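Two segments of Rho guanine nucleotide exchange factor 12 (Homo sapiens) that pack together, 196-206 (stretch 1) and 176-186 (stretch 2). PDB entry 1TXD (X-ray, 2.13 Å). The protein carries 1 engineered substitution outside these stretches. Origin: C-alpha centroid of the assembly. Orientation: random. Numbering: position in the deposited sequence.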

ATOM      1  N   LYS A 196     -25.797  -3.635 -15.624  1.00 21.83           N
ATOM      2  CA  LYS A 196     -25.637  -3.669 -14.194  1.00 21.59           C
ATOM      3  C   LYS A 196     -24.311  -4.321 -13.825  1.00 21.83           C
ATOM      4  O   LYS A 196     -23.594  -3.847 -12.912  1.00 20.50           O
ATOM      5  CB  LYS A 196     -26.767  -4.469 -13.560  1.00 21.68           C
ATOM      6  CG  LYS A 196     -28.081  -3.730 -13.525  1.00 23.24           C
ATOM      7  CD  LYS A 196     -29.237  -4.702 -13.345  1.00 23.49           C
ATOM      8  CE  LYS A 196     -30.579  -4.016 -13.619  1.00 24.48           C
ATOM      9  NZ  LYS A 196     -31.602  -4.421 -12.620  1.00 24.26           N
ATOM     10  N   VAL A 197     -24.001  -5.417 -14.514  1.00 21.99           N
ATOM     11  CA  VAL A 197     -22.771  -6.152 -14.268  1.00 22.92           C
ATOM     12  C   VAL A 197     -21.611  -5.219 -14.534  1.00 24.50           C
ATOM     13  O   VAL A 197     -20.742  -5.068 -13.658  1.00 25.10           O
ATOM     14  CB  VAL A 197     -22.653  -7.442 -15.110  1.00 22.80           C
ATOM     15  CG1 VAL A 197     -21.267  -8.061 -14.977  1.00 22.55           C
ATOM     16  CG2 VAL A 197     -23.693  -8.481 -14.665  1.00 22.35           C
ATOM     17  N   LYS A 198     -21.613  -4.560 -15.697  1.00 24.49           N
ATOM     18  CA  LYS A 198     -20.524  -3.638 -16.053  1.00 26.48           C
ATOM     19  C   LYS A 198     -20.434  -2.426 -15.126  1.00 26.95           C
ATOM     20  O   LYS A 198     -19.340  -1.895 -14.927  1.00 26.71           O
ATOM     21  CB  LYS A 198     -20.638  -3.155 -17.494  1.00 27.21           C
ATOM     22  CG  LYS A 198     -20.274  -4.218 -18.502  1.00 29.28           C
ATOM     23  CD  LYS A 198     -20.477  -3.743 -19.946  1.00 32.78           C
ATOM     24  CE  LYS A 198     -19.273  -2.951 -20.479  1.00 34.13           C
ATOM     25  NZ  LYS A 198     -19.420  -2.719 -21.964  1.00 35.04           N
ATOM     26  N   LYS A 199     -21.568  -1.989 -14.570  1.00 26.39           N
ATOM     27  CA  LYS A 199     -21.564  -0.869 -13.632  1.00 26.70           C
ATOM     28  C   LYS A 199     -20.822  -1.286 -12.332  1.00 25.90           C
ATOM     29  O   LYS A 199     -19.939  -0.572 -11.869  1.00 25.29           O
ATOM     30  CB  LYS A 199     -22.997  -0.382 -13.350  1.00 27.78           C
ATOM     31  CG  LYS A 199     -23.160   0.687 -12.219  1.00 27.59           C
ATOM     32  CD  LYS A 199     -24.418   1.543 -12.440  1.00 29.73           C
ATOM     33  CE  LYS A 199     -25.174   1.915 -11.139  1.00 30.09           C
ATOM     34  NZ  LYS A 199     -24.282   2.453 -10.081  1.00 32.40           N
ATOM     35  N   ALA A 200     -21.193  -2.446 -11.785  1.00 24.86           N
ATOM     36  CA  ALA A 200     -20.531  -3.059 -10.646  1.00 24.42           C
ATOM     37  C   ALA A 200     -19.047  -3.282 -10.905  1.00 24.50           C
ATOM     38  O   ALA A 200     -18.229  -3.034 -10.043  1.00 23.77           O
ATOM     39  CB  ALA A 200     -21.220  -4.387 -10.278  1.00 24.81           C
ATOM     40  N   ALA A 201     -18.698  -3.703 -12.117  1.00 24.97           N
ATOM     41  CA  ALA A 201     -17.298  -3.867 -12.489  1.00 23.82           C
ATOM     42  C   ALA A 201     -16.546  -2.545 -12.375  1.00 23.31           C
ATOM     43  O   ALA A 201     -15.444  -2.534 -11.845  1.00 20.86           O
ATOM     44  CB  ALA A 201     -17.167  -4.440 -13.920  1.00 22.97           C
ATOM     45  N   ASP A 202     -17.137  -1.446 -12.878  1.00 23.60           N
ATOM     46  CA  ASP A 202     -16.515  -0.123 -12.771  1.00 23.98           C
ATOM     47  C   ASP A 202     -16.382   0.359 -11.326  1.00 23.35           C
ATOM     48  O   ASP A 202     -15.364   0.930 -10.978  1.00 23.02           O
ATOM     49  CB  ASP A 202     -17.267   0.949 -13.562  1.00 25.28           C
ATOM     50  CG  ASP A 202     -17.109   0.793 -15.039  1.00 27.58           C
ATOM     51  OD1 ASP A 202     -16.254  -0.013 -15.490  1.00 30.04           O
ATOM     52  OD2 ASP A 202     -17.819   1.437 -15.835  1.00 31.02           O
ATOM     53  N   HIS A 203     -17.409   0.143 -10.511  1.00 22.85           N
ATOM     54  CA  HIS A 203     -17.291   0.355  -9.066  1.00 22.46           C
ATOM     55  C   HIS A 203     -16.120  -0.448  -8.501  1.00 22.15           C
ATOM     56  O   HIS A 203     -15.327   0.091  -7.731  1.00 21.19           O
ATOM     57  CB  HIS A 203     -18.583   0.017  -8.325  1.00 21.41           C
ATOM     58  CG  HIS A 203     -19.654   1.064  -8.450  1.00 24.01           C
ATOM     59  ND1 HIS A 203     -19.569   2.303  -7.844  1.00 24.22           N
ATOM     60  CD2 HIS A 203     -20.856   1.039  -9.080  1.00 25.84           C
ATOM     61  CE1 HIS A 203     -20.656   3.006  -8.124  1.00 24.06           C
ATOM     62  NE2 HIS A 203     -21.457   2.260  -8.865  1.00 26.13           N
ATOM     63  N   CYS A 204     -15.963  -1.714  -8.891  1.00 22.15           N
ATOM     64  CA  CYS A 204     -14.850  -2.502  -8.327  1.00 22.57           C
ATOM     65  C   CYS A 204     -13.532  -1.819  -8.693  1.00 22.26           C
ATOM     66  O   CYS A 204     -12.612  -1.736  -7.893  1.00 21.74           O
ATOM     67  CB  CYS A 204     -14.861  -3.951  -8.791  1.00 21.02           C
ATOM     68  SG  CYS A 204     -16.105  -4.942  -7.992  1.00 22.37           S
ATOM     69  N   ARG A 205     -13.475  -1.287  -9.896  1.00 23.18           N
ATOM     70  CA  ARG A 205     -12.316  -0.521 -10.330  1.00 24.62           C
ATOM     71  C   ARG A 205     -12.119   0.729  -9.495  1.00 24.31           C
ATOM     72  O   ARG A 205     -11.009   1.000  -9.101  1.00 24.28           O
ATOM     73  CB  ARG A 205     -12.420  -0.170 -11.818  1.00 26.04           C
ATOM     74  CG  ARG A 205     -11.412  -0.929 -12.668  1.00 28.42           C
ATOM     75  CD  ARG A 205     -11.571  -0.735 -14.162  1.00 31.78           C
ATOM     76  NE  ARG A 205     -11.685  -2.072 -14.709  1.00 34.69           N
ATOM     77  CZ  ARG A 205     -12.764  -2.588 -15.274  1.00 33.01           C
ATOM     78  NH1 ARG A 205     -13.882  -1.891 -15.473  1.00 34.99           N
ATOM     79  NH2 ARG A 205     -12.700  -3.829 -15.660  1.00 31.33           N
ATOM     80  N   GLN A 206     -13.190   1.480  -9.222  1.00 24.94           N
ATOM     81  CA  GLN A 206     -13.130   2.628  -8.293  1.00 25.80           C
ATOM     82  C   GLN A 206     -12.594   2.235  -6.905  1.00 23.83           C
ATOM     83  O   GLN A 206     -11.774   2.926  -6.361  1.00 24.48           O
ATOM     84  CB  GLN A 206     -14.513   3.255  -8.095  1.00 27.41           C
ATOM     85  CG  GLN A 206     -14.933   4.318  -9.120  1.00 32.17           C
ATOM     86  CD  GLN A 206     -16.280   4.962  -8.755  1.00 33.99           C
ATOM     87  OE1 GLN A 206     -17.167   5.062  -9.609  1.00 39.43           O
ATOM     88  NE2 GLN A 206     -16.448   5.347  -7.476  1.00 35.24           N
TER
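Stretch 2 (176-186) KYPLLLDNIAK

Stretch 2 is helical throughout and runs antiparallel to the helix of stretch 1, with an angle of 169° between their N-to-C directions and a closest axial approach of 8.2 Å. Its helix begins earlier in the chain and is kinked near Pro178, where the regular bonds to the turn before are missing at Pro178 and Leu179; a proline nitrogen carries no hydrogen to donate, and Leu179 N makes only a weak bond to Lys176 O at 3.1 Å. From Leu180 onward the i to i+4 pattern is regular, as in Asp182 N to Pro178 O at 2.9 Å.

Two close backbone approaches set the register: Val197 CA lies 5.5 Å from Ala185 CA, and Ala201 CA lies 5.1 Å from Pro178 CA. Short side chains accompany both. Ala201 points its CB toward stretch 2, 3.7 Å from Leu181 CB and 3.5 Å from Asp182 OD1. Ala185 likewise points toward stretch 1, and its CB is 3.5 Å from Val197 CG1. With chi1 in the t well, Val197 also brings CG1 to 3.3 Å from Leu181 O and 4.1 Å from Ile184 CB, so this methyl rests on the backbone as well as on side chains. Lys198, in an m, t, p, t rotamer, adds its aliphatic portion, CG lying 3.6 Å from Ala185 CB, while the residue as a whole is exposed.

Leu181 is the most extensively covered residue of the contact. Its m, p rotamer (chi1 -87°, chi2 68°) places CD2 3.7 Å from Ala200 CB and 3.9 Å from Cys204 SG. Cys204, with chi1 at -75° (m), also places SG 3.7 Å from Tyr177 CB. Tyr177 starts toward stretch 1, but its m rotamer leads the ring away; Cys204 SG is 5.5 Å from the centroid of the Tyr177 ring and oblique to it, and the tyrosine hydroxyl is hydrogen-bonded elsewhere in the structure. Pro178, with a C-gamma exo pucker, has CG 4.3 Å from Cys204 CB.

One flank is closed by charge. Arg205 leaves its helix sideways, with chi1 at -110° and chi3 at -126° both between wells, yet its end reaches stretch 2. Asp182 also starts sideways and, in the m rotamer, brings its carboxylate to meet it. Arg205 NH2 donates a hydrogen bond to Asp182 OD1 at 3.0 Å, and the salt bridge places NH2 only 2.4 Å from Asp182 OD2, at the guanidinium edge and unusually short. Within its own helix, Arg205 NH1 forms a second salt bridge to Asp202 OD1 at 3.0 Å, so the arginine links carboxylates from both helices.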

ATOM      1  N   LYS A 176      -8.542  -8.602  -8.392  1.00 24.63           N
ATOM      2  CA  LYS A 176      -9.259  -9.645  -9.131  1.00 25.16           C
ATOM      3  C   LYS A 176     -10.737  -9.315  -9.411  1.00 24.50           C
ATOM      4  O   LYS A 176     -11.289  -9.692 -10.434  1.00 25.00           O
ATOM      5  CB  LYS A 176      -9.161 -10.989  -8.366  1.00 26.61           C
ATOM      6  CG  LYS A 176      -7.758 -11.640  -8.292  1.00 26.05           C
ATOM      7  CD  LYS A 176      -7.242 -12.029  -9.664  1.00 30.69           C
ATOM      8  CE  LYS A 176      -5.741 -12.381  -9.686  1.00 33.52           C
ATOM      9  NZ  LYS A 176      -5.369 -13.576  -8.875  1.00 37.34           N
ATOM     10  N   TYR A 177     -11.397  -8.585  -8.525  1.00 23.63           N
ATOM     11  CA  TYR A 177     -12.830  -8.333  -8.727  1.00 23.54           C
ATOM     12  C   TYR A 177     -13.180  -7.731 -10.081  1.00 25.39           C
ATOM     13  O   TYR A 177     -14.121  -8.192 -10.727  1.00 25.92           O
ATOM     14  CB  TYR A 177     -13.395  -7.477  -7.604  1.00 22.55           C
ATOM     15  CG  TYR A 177     -13.534  -8.220  -6.313  1.00 20.61           C
ATOM     16  CD1 TYR A 177     -14.265  -9.412  -6.239  1.00 20.28           C
ATOM     17  CD2 TYR A 177     -12.984  -7.732  -5.150  1.00 19.92           C
ATOM     18  CE1 TYR A 177     -14.429 -10.074  -5.031  1.00 21.09           C
ATOM     19  CE2 TYR A 177     -13.139  -8.418  -3.946  1.00 18.09           C
ATOM     20  CZ  TYR A 177     -13.842  -9.556  -3.900  1.00 19.51           C
ATOM     21  OH  TYR A 177     -13.976 -10.218  -2.717  1.00 23.21           O
ATOM     22  N   PRO A 178     -12.430  -6.738 -10.557  1.00 25.21           N
ATOM     23  CA  PRO A 178     -12.794  -6.120 -11.828  1.00 24.59           C
ATOM     24  C   PRO A 178     -12.828  -7.105 -12.995  1.00 26.88           C
ATOM     25  O   PRO A 178     -13.712  -7.007 -13.850  1.00 25.85           O
ATOM     26  CB  PRO A 178     -11.703  -5.079 -12.046  1.00 23.99           C
ATOM     27  CG  PRO A 178     -11.158  -4.795 -10.754  1.00 24.67           C
ATOM     28  CD  PRO A 178     -11.256  -6.098  -9.949  1.00 24.59           C
ATOM     29  N   LEU A 179     -11.877  -8.031 -13.024  1.00 27.80           N
ATOM     30  CA  LEU A 179     -11.711  -8.944 -14.143  1.00 28.97           C
ATOM     31  C   LEU A 179     -12.812 -10.011 -14.075  1.00 28.04           C
ATOM     32  O   LEU A 179     -13.464 -10.332 -15.069  1.00 28.58           O
ATOM     33  CB  LEU A 179     -10.318  -9.583 -14.072  1.00 30.52           C
ATOM     34  CG  LEU A 179      -9.113  -8.646 -13.818  1.00 32.78           C
ATOM     35  CD1 LEU A 179      -7.832  -9.413 -13.350  1.00 33.26           C
ATOM     36  CD2 LEU A 179      -8.862  -7.796 -15.110  1.00 32.88           C
ATOM     37  N   LEU A 180     -13.045 -10.517 -12.880  1.00 27.09           N
ATOM     38  CA  LEU A 180     -14.132 -11.459 -12.645  1.00 26.83           C
ATOM     39  C   LEU A 180     -15.492 -10.927 -13.101  1.00 25.70           C
ATOM     40  O   LEU A 180     -16.248 -11.650 -13.743  1.00 25.50           O
ATOM     41  CB  LEU A 180     -14.196 -11.825 -11.182  1.00 26.26           C
ATOM     42  CG  LEU A 180     -13.009 -12.633 -10.663  1.00 28.82           C
ATOM     43  CD1 LEU A 180     -12.892 -12.534  -9.149  1.00 26.80           C
ATOM     44  CD2 LEU A 180     -13.087 -14.099 -11.096  1.00 28.76           C
ATOM     45  N   LEU A 181     -15.779  -9.661 -12.795  1.00 23.87           N
ATOM     46  CA  LEU A 181     -17.042  -9.039 -13.167  1.00 22.54           C
ATOM     47  C   LEU A 181     -17.084  -8.716 -14.668  1.00 22.82           C
ATOM     48  O   LEU A 181     -18.111  -8.885 -15.293  1.00 23.08           O
ATOM     49  CB  LEU A 181     -17.360  -7.803 -12.287  1.00 21.53           C
ATOM     50  CG  LEU A 181     -18.096  -8.153 -10.974  1.00 20.92           C
ATOM     51  CD1 LEU A 181     -17.196  -8.895 -10.078  1.00 21.49           C
ATOM     52  CD2 LEU A 181     -18.601  -6.953 -10.198  1.00 19.12           C
ATOM     53  N   ASP A 182     -15.977  -8.267 -15.246  1.00 23.17           N
ATOM     54  CA  ASP A 182     -15.910  -8.069 -16.685  1.00 25.05           C
ATOM     55  C   ASP A 182     -16.253  -9.359 -17.447  1.00 25.75           C
ATOM     56  O   ASP A 182     -16.867  -9.320 -18.511  1.00 25.79           O
ATOM     57  CB  ASP A 182     -14.515  -7.667 -17.122  1.00 25.81           C
ATOM     58  CG  ASP A 182     -14.193  -6.220 -16.871  1.00 25.62           C
ATOM     59  OD1 ASP A 182     -15.071  -5.412 -16.525  1.00 20.84           O
ATOM     60  OD2 ASP A 182     -13.023  -5.814 -17.040  1.00 28.05           O
ATOM     61  N   ASN A 183     -15.857 -10.502 -16.896  1.00 26.98           N
ATOM     62  CA  ASN A 183     -16.060 -11.778 -17.582  1.00 27.48           C
ATOM     63  C   ASN A 183     -17.501 -12.219 -17.472  1.00 26.77           C
ATOM     64  O   ASN A 183     -18.056 -12.792 -18.409  1.00 26.32           O
ATOM     65  CB  ASN A 183     -15.138 -12.858 -17.035  1.00 27.83           C
ATOM     66  CG  ASN A 183     -13.875 -12.990 -17.836  1.00 30.31           C
ATOM     67  OD1 ASN A 183     -13.781 -12.496 -18.971  1.00 32.87           O
ATOM     68  ND2 ASN A 183     -12.894 -13.669 -17.270  1.00 31.22           N
ATOM     69  N   ILE A 184     -18.114 -11.939 -16.335  1.00 25.64           N
ATOM     70  CA  ILE A 184     -19.535 -12.189 -16.201  1.00 25.14           C
ATOM     71  C   ILE A 184     -20.245 -11.317 -17.245  1.00 25.22           C
ATOM     72  O   ILE A 184     -21.068 -11.817 -17.985  1.00 26.00           O
ATOM     73  CB  ILE A 184     -20.023 -11.931 -14.764  1.00 24.56           C
ATOM     74  CG1 ILE A 184     -19.331 -12.895 -13.785  1.00 23.21           C
ATOM     75  CG2 ILE A 184     -21.517 -12.133 -14.693  1.00 24.62           C
ATOM     76  CD1 ILE A 184     -19.467 -12.528 -12.327  1.00 22.19           C
ATOM     77  N   ALA A 185     -19.866 -10.048 -17.360  1.00 24.42           N
ATOM     78  CA  ALA A 185     -20.509  -9.142 -18.310  1.00 24.13           C
ATOM     79  C   ALA A 185     -20.383  -9.651 -19.747  1.00 24.38           C
ATOM     80  O   ALA A 185     -21.321  -9.584 -20.536  1.00 23.33           O
ATOM     81  CB  ALA A 185     -19.900  -7.764 -18.226  1.00 23.95           C
ATOM     82  N   LYS A 186     -19.204 -10.160 -20.056  1.00 23.96           N
ATOM     83  CA  LYS A 186     -18.888 -10.684 -21.366  1.00 24.14           C
ATOM     84  C   LYS A 186     -19.898 -11.733 -21.837  1.00 25.08           C
ATOM     85  O   LYS A 186     -20.255 -11.759 -23.013  1.00 24.87           O
ATOM     86  CB  LYS A 186     -17.480 -11.288 -21.331  1.00 23.67           C
ATOM     87  CG  LYS A 186     -16.904 -11.639 -22.670  1.00 24.10           C
ATOM     88  CD  LYS A 186     -15.571 -12.365 -22.534  1.00 23.94           C
ATOM     89  CE  LYS A 186     -15.164 -12.977 -23.898  1.00 24.01           C
ATOM     90  NZ  LYS A 186     -13.706 -13.153 -23.994  1.00 23.44           N
TER